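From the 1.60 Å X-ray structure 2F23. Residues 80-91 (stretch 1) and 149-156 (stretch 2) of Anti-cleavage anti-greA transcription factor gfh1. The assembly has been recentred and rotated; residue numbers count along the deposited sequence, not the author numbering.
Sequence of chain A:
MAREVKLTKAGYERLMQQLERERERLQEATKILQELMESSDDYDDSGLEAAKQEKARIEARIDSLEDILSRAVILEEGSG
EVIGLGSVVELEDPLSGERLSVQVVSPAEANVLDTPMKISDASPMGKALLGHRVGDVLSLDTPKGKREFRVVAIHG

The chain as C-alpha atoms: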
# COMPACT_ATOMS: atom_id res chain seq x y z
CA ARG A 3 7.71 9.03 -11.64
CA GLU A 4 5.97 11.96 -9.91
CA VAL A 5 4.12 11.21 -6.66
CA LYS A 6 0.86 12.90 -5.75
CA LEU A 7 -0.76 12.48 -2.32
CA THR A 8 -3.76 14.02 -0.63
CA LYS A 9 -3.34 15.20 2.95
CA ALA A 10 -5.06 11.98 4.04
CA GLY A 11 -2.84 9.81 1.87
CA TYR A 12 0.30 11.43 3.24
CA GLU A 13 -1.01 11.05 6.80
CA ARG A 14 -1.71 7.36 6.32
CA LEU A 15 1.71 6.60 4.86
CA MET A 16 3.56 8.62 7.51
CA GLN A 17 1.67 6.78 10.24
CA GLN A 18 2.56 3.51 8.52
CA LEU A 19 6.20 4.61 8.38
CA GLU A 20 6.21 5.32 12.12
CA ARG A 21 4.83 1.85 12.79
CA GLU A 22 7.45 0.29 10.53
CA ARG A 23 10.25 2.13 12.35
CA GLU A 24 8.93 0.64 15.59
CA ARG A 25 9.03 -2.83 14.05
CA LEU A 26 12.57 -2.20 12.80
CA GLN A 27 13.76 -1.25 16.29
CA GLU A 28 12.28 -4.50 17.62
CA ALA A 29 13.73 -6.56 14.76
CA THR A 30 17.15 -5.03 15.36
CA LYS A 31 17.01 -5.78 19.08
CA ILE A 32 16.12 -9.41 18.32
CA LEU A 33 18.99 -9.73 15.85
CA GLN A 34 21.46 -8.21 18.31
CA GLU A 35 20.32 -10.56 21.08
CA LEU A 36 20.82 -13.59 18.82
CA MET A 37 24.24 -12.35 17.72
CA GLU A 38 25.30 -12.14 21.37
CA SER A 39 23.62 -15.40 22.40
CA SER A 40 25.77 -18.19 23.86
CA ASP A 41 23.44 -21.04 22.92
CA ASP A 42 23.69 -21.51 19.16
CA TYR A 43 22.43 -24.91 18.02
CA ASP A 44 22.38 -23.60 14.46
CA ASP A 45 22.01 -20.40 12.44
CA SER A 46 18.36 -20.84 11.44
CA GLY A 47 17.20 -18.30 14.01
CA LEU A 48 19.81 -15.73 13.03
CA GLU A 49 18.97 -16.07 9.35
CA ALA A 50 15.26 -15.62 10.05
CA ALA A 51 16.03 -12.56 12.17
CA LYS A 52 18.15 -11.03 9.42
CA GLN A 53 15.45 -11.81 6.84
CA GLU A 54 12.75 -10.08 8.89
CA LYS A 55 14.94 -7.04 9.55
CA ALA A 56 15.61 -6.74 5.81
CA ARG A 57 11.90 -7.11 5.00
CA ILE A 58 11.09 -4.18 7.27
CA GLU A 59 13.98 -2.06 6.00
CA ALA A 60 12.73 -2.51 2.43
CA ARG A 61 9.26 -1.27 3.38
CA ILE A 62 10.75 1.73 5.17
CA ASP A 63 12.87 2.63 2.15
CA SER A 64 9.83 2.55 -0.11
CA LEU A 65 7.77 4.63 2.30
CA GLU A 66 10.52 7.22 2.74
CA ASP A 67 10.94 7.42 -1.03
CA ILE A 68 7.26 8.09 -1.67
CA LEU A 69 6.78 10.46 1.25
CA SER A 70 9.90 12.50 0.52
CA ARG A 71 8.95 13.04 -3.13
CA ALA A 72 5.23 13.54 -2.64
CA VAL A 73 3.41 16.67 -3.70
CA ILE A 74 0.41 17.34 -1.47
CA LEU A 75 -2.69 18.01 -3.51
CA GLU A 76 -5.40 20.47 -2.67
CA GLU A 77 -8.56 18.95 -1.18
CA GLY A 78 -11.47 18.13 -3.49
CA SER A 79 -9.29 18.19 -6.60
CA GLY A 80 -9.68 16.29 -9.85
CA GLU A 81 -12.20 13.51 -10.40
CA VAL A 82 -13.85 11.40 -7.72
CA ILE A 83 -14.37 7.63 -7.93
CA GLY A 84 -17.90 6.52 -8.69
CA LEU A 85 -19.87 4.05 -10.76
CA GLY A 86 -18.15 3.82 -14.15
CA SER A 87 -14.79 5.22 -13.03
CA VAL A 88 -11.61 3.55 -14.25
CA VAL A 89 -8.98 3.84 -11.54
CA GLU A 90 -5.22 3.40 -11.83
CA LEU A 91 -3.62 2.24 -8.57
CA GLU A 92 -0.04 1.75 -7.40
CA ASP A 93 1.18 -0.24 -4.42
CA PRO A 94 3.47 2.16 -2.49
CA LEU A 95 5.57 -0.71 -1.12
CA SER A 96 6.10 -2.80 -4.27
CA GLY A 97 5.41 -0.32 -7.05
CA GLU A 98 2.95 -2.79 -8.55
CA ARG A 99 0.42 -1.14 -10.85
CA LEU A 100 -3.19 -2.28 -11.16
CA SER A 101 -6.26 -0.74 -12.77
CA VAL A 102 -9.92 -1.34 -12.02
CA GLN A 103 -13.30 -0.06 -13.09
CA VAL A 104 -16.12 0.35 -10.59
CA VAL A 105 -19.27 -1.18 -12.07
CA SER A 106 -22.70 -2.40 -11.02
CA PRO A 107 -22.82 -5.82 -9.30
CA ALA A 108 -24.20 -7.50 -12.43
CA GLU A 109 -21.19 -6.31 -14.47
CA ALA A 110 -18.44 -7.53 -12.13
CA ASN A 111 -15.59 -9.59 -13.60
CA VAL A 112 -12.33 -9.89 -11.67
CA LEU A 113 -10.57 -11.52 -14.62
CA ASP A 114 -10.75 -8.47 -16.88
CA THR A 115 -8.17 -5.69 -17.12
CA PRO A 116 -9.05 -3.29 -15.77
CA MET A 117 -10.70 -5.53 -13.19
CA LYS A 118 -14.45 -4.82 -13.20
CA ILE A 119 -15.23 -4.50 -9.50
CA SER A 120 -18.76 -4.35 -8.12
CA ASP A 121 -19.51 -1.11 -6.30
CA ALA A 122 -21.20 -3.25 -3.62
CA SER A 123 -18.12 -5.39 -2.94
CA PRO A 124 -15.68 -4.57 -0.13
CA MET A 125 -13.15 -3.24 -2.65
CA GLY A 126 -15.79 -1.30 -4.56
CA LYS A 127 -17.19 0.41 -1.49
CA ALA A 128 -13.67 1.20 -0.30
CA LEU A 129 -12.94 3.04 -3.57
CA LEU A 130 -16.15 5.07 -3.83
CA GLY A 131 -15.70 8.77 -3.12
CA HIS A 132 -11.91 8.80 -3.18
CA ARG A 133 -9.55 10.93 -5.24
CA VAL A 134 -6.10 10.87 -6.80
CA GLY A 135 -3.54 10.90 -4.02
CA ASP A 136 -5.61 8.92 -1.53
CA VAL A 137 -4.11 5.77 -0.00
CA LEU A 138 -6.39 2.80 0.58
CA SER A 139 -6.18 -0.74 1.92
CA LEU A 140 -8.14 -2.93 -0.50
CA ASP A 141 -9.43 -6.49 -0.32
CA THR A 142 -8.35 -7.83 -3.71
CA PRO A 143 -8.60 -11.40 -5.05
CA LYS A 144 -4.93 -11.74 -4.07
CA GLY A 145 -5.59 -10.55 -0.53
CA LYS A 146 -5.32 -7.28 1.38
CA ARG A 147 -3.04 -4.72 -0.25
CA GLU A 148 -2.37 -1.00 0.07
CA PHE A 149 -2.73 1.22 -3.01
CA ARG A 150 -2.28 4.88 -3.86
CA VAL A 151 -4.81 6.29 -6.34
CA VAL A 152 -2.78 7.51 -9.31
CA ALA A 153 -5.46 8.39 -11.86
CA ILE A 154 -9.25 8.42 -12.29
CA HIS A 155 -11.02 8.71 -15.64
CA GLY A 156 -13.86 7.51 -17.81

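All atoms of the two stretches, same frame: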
# COMPACT_ATOMS: atom_id res chain seq x y z
N GLY A 80 -9.51 17.32 -8.84
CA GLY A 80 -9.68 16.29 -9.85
C GLY A 80 -11.01 15.55 -9.82
O GLY A 80 -12.01 16.06 -9.32
N GLU A 81 -11.00 14.34 -10.36
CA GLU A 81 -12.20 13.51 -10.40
C GLU A 81 -12.37 12.74 -9.10
O GLU A 81 -11.46 12.66 -8.28
CB GLU A 81 -12.12 12.53 -11.58
CG GLU A 81 -12.28 13.18 -12.95
CD GLU A 81 -12.30 12.18 -14.09
OE1 GLU A 81 -12.98 11.14 -13.97
OE2 GLU A 81 -11.65 12.44 -15.13
N VAL A 82 -13.57 12.19 -8.91
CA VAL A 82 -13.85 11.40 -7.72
C VAL A 82 -14.40 10.06 -8.19
O VAL A 82 -15.19 10.00 -9.14
CB VAL A 82 -14.87 12.12 -6.79
CG1 VAL A 82 -16.15 12.39 -7.52
CG2 VAL A 82 -15.12 11.28 -5.54
N ILE A 83 -13.96 8.98 -7.55
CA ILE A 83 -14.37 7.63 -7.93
C ILE A 83 -15.83 7.29 -7.69
O ILE A 83 -16.32 7.36 -6.57
CB ILE A 83 -13.50 6.58 -7.20
CG1 ILE A 83 -12.03 6.82 -7.51
CG2 ILE A 83 -13.92 5.17 -7.62
CD1 ILE A 83 -11.08 6.03 -6.65
N GLY A 84 -16.50 6.90 -8.77
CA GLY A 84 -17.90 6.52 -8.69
C GLY A 84 -18.19 5.42 -9.68
O GLY A 84 -17.29 4.88 -10.32
N LEU A 85 -19.46 5.09 -9.82
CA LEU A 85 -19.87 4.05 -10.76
C LEU A 85 -19.36 4.46 -12.15
O LEU A 85 -19.57 5.59 -12.59
CB LEU A 85 -21.40 3.95 -10.75
CG LEU A 85 -22.12 2.77 -11.38
CD1 LEU A 85 -21.57 1.46 -10.84
CD2 LEU A 85 -23.61 2.90 -11.08
N GLY A 86 -18.67 3.54 -12.82
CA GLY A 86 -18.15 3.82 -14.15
C GLY A 86 -16.71 4.31 -14.20
O GLY A 86 -16.09 4.33 -15.27
N SER A 87 -16.16 4.72 -13.06
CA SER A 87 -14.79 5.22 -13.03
C SER A 87 -13.73 4.14 -13.22
O SER A 87 -13.83 3.06 -12.64
CB SER A 87 -14.50 5.92 -11.70
OG SER A 87 -15.30 7.07 -11.52
N VAL A 88 -12.73 4.45 -14.03
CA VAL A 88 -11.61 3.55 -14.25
C VAL A 88 -10.52 4.16 -13.37
O VAL A 88 -10.20 5.35 -13.49
CB VAL A 88 -11.14 3.53 -15.71
CG1 VAL A 88 -9.85 2.73 -15.81
CG2 VAL A 88 -12.22 2.91 -16.59
N VAL A 89 -9.97 3.35 -12.48
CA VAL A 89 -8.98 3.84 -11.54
C VAL A 89 -7.64 3.14 -11.67
O VAL A 89 -7.57 1.90 -11.70
CB VAL A 89 -9.49 3.64 -10.09
CG1 VAL A 89 -8.61 4.39 -9.10
CG2 VAL A 89 -10.93 4.10 -10.00
N GLU A 90 -6.57 3.93 -11.76
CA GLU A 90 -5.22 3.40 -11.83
C GLU A 90 -4.67 3.48 -10.41
O GLU A 90 -4.73 4.53 -9.78
CB GLU A 90 -4.37 4.24 -12.78
CG GLU A 90 -4.79 4.12 -14.23
CD GLU A 90 -3.99 5.01 -15.16
OE1 GLU A 90 -2.74 5.00 -15.04
OE2 GLU A 90 -4.60 5.70 -15.99
N LEU A 91 -4.15 2.36 -9.93
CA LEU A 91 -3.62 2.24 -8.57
C LEU A 91 -2.17 1.80 -8.58
O LEU A 91 -1.71 1.14 -9.51
CB LEU A 91 -4.43 1.20 -7.80
CG LEU A 91 -5.95 1.38 -7.73
CD1 LEU A 91 -6.59 0.08 -7.26
CD2 LEU A 91 -6.29 2.53 -6.80
N PHE A 149 -2.92 0.55 -1.73
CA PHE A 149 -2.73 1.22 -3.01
C PHE A 149 -2.93 2.72 -2.95
O PHE A 149 -3.77 3.21 -2.20
CB PHE A 149 -3.71 0.69 -4.06
CG PHE A 149 -3.47 -0.73 -4.47
CD1 PHE A 149 -4.18 -1.76 -3.87
CD2 PHE A 149 -2.55 -1.03 -5.47
CE1 PHE A 149 -3.98 -3.08 -4.26
CE2 PHE A 149 -2.34 -2.35 -5.86
CZ PHE A 149 -3.06 -3.38 -5.25
N ARG A 150 -2.16 3.43 -3.76
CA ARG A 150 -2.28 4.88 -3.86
C ARG A 150 -3.05 5.09 -5.16
O ARG A 150 -2.78 4.42 -6.16
CB ARG A 150 -0.90 5.53 -3.97
CG ARG A 150 -0.93 7.03 -4.22
CD ARG A 150 0.48 7.60 -4.12
NE ARG A 150 1.36 7.04 -5.14
CZ ARG A 150 1.52 7.55 -6.36
NH1 ARG A 150 0.85 8.64 -6.72
NH2 ARG A 150 2.34 6.97 -7.22
N VAL A 151 -4.03 5.99 -5.14
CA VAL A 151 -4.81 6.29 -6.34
C VAL A 151 -3.97 7.21 -7.21
O VAL A 151 -3.65 8.33 -6.81
CB VAL A 151 -6.14 6.98 -5.98
CG1 VAL A 151 -6.92 7.29 -7.24
CG2 VAL A 151 -6.95 6.09 -5.05
N VAL A 152 -3.61 6.74 -8.40
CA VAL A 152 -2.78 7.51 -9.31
C VAL A 152 -3.56 8.30 -10.36
O VAL A 152 -3.16 9.42 -10.72
CB VAL A 152 -1.78 6.58 -10.03
CG1 VAL A 152 -0.97 7.35 -11.06
CG2 VAL A 152 -0.85 5.95 -9.00
N ALA A 153 -4.65 7.73 -10.84
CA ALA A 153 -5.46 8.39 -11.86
C ALA A 153 -6.90 7.89 -11.82
O ALA A 153 -7.16 6.75 -11.43
CB ALA A 153 -4.86 8.14 -13.24
N ILE A 154 -7.83 8.75 -12.24
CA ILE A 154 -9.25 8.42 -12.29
C ILE A 154 -9.78 9.01 -13.59
O ILE A 154 -9.58 10.20 -13.86
CB ILE A 154 -10.04 9.04 -11.12
CG1 ILE A 154 -9.49 8.54 -9.79
CG2 ILE A 154 -11.53 8.70 -11.26
CD1 ILE A 154 -10.02 9.31 -8.60
N HIS A 155 -10.46 8.20 -14.39
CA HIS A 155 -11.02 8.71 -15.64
C HIS A 155 -12.16 7.85 -16.14
O HIS A 155 -12.50 6.83 -15.53
CB HIS A 155 -9.94 8.80 -16.72
CG HIS A 155 -9.18 7.53 -16.93
ND1 HIS A 155 -8.00 7.25 -16.28
CD2 HIS A 155 -9.44 6.46 -17.72
CE1 HIS A 155 -7.56 6.06 -16.65
NE2 HIS A 155 -8.42 5.56 -17.52
N GLY A 156 -12.76 8.27 -17.25
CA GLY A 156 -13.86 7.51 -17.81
C GLY A 156 -13.35 6.36 -18.66
O GLY A 156 -12.11 6.24 -18.81
OXT GLY A 156 -14.17 5.58 -19.17
O HOH W 1 -16.94 5.31 -18.00

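Two segments far apart in sequence meet here as antiparallel strands, 88-91 against 149-155, and the loop before the first strand folds over the end of the second. Together they bury 802 Å² of surface, summed over both sides.

Stretch 1 begins away from the contact: G80, with positive phi, touches nothing of stretch 2. E81 directs its CB toward the partner, and its aliphatic part covers I154, CB to CG2 at 3.9 Å. Its carboxylate has no hydrogen bond across the interface; E81 OE2 lies 3.3 Å from I154 O, but both are acceptors. V82 points away, whereas I83, starting sideways, brings its end inward: I83 CG1 packs 3.4 Å from I154 CD1. A branched aliphatic side chain suits this buried spot; in its m, t rotamer I83 reaches I154, where loop and strand share one apolar cluster.

A type II turn from G84 to S87 then delivers the chain to the sheet. S87 N donates to G84 O (3.0 Å), and G84 N donates to S87 OG (3.0 Å), so the serine side chain helps to fasten the turn. At G86 the backbone angles would jam a CB against the preceding carbonyl oxygen, which calls for glycine. A water bridges the turn to the chain terminus, donating to G86 O and G156 OXT, each at 3.0 Å.

Pairing starts at V88, which exchanges two hydrogen bonds with H155: V88 N to H155 O (2.8 Å) and H155 N to V88 O (3.0 Å). The H155 ring lies with one face toward V88 O, and V88 CG1 approaches H155 NE2 to 3.6 Å. V89, opposite I154 in a non-hydrogen-bonded pair, turns to the other, buried side, its CG1 3.8 Å from V151 CG1.

E90 returns to the face of V88, A153 and H155. Its N donates to A153 O (2.9 Å). E90 O receives V152 N at 2.8 Å and, weakly, A153 N at 3.4 Å; this shared acceptor accompanies a beta bulge that shifts the register by one before L91. The small A153 lies beneath the glutamate, whose OE2 comes 3.7 Å from A153 CB and reaches the edge of the H155 ring, 3.1 Å from CE1.

Past the bulge, L91 pairs with V151 and joins the apolar face of V89, V151 and I154. Its CD2 sits 4.0 Å from V151 CG2, and its CB meets F149 CD2 at 3.7 Å. The rule is legible: backbone hydrogen bonds set the register, aliphatic residues fill the buried face, and the more open face is mixed, with V88 and A153 beside E90 and H155.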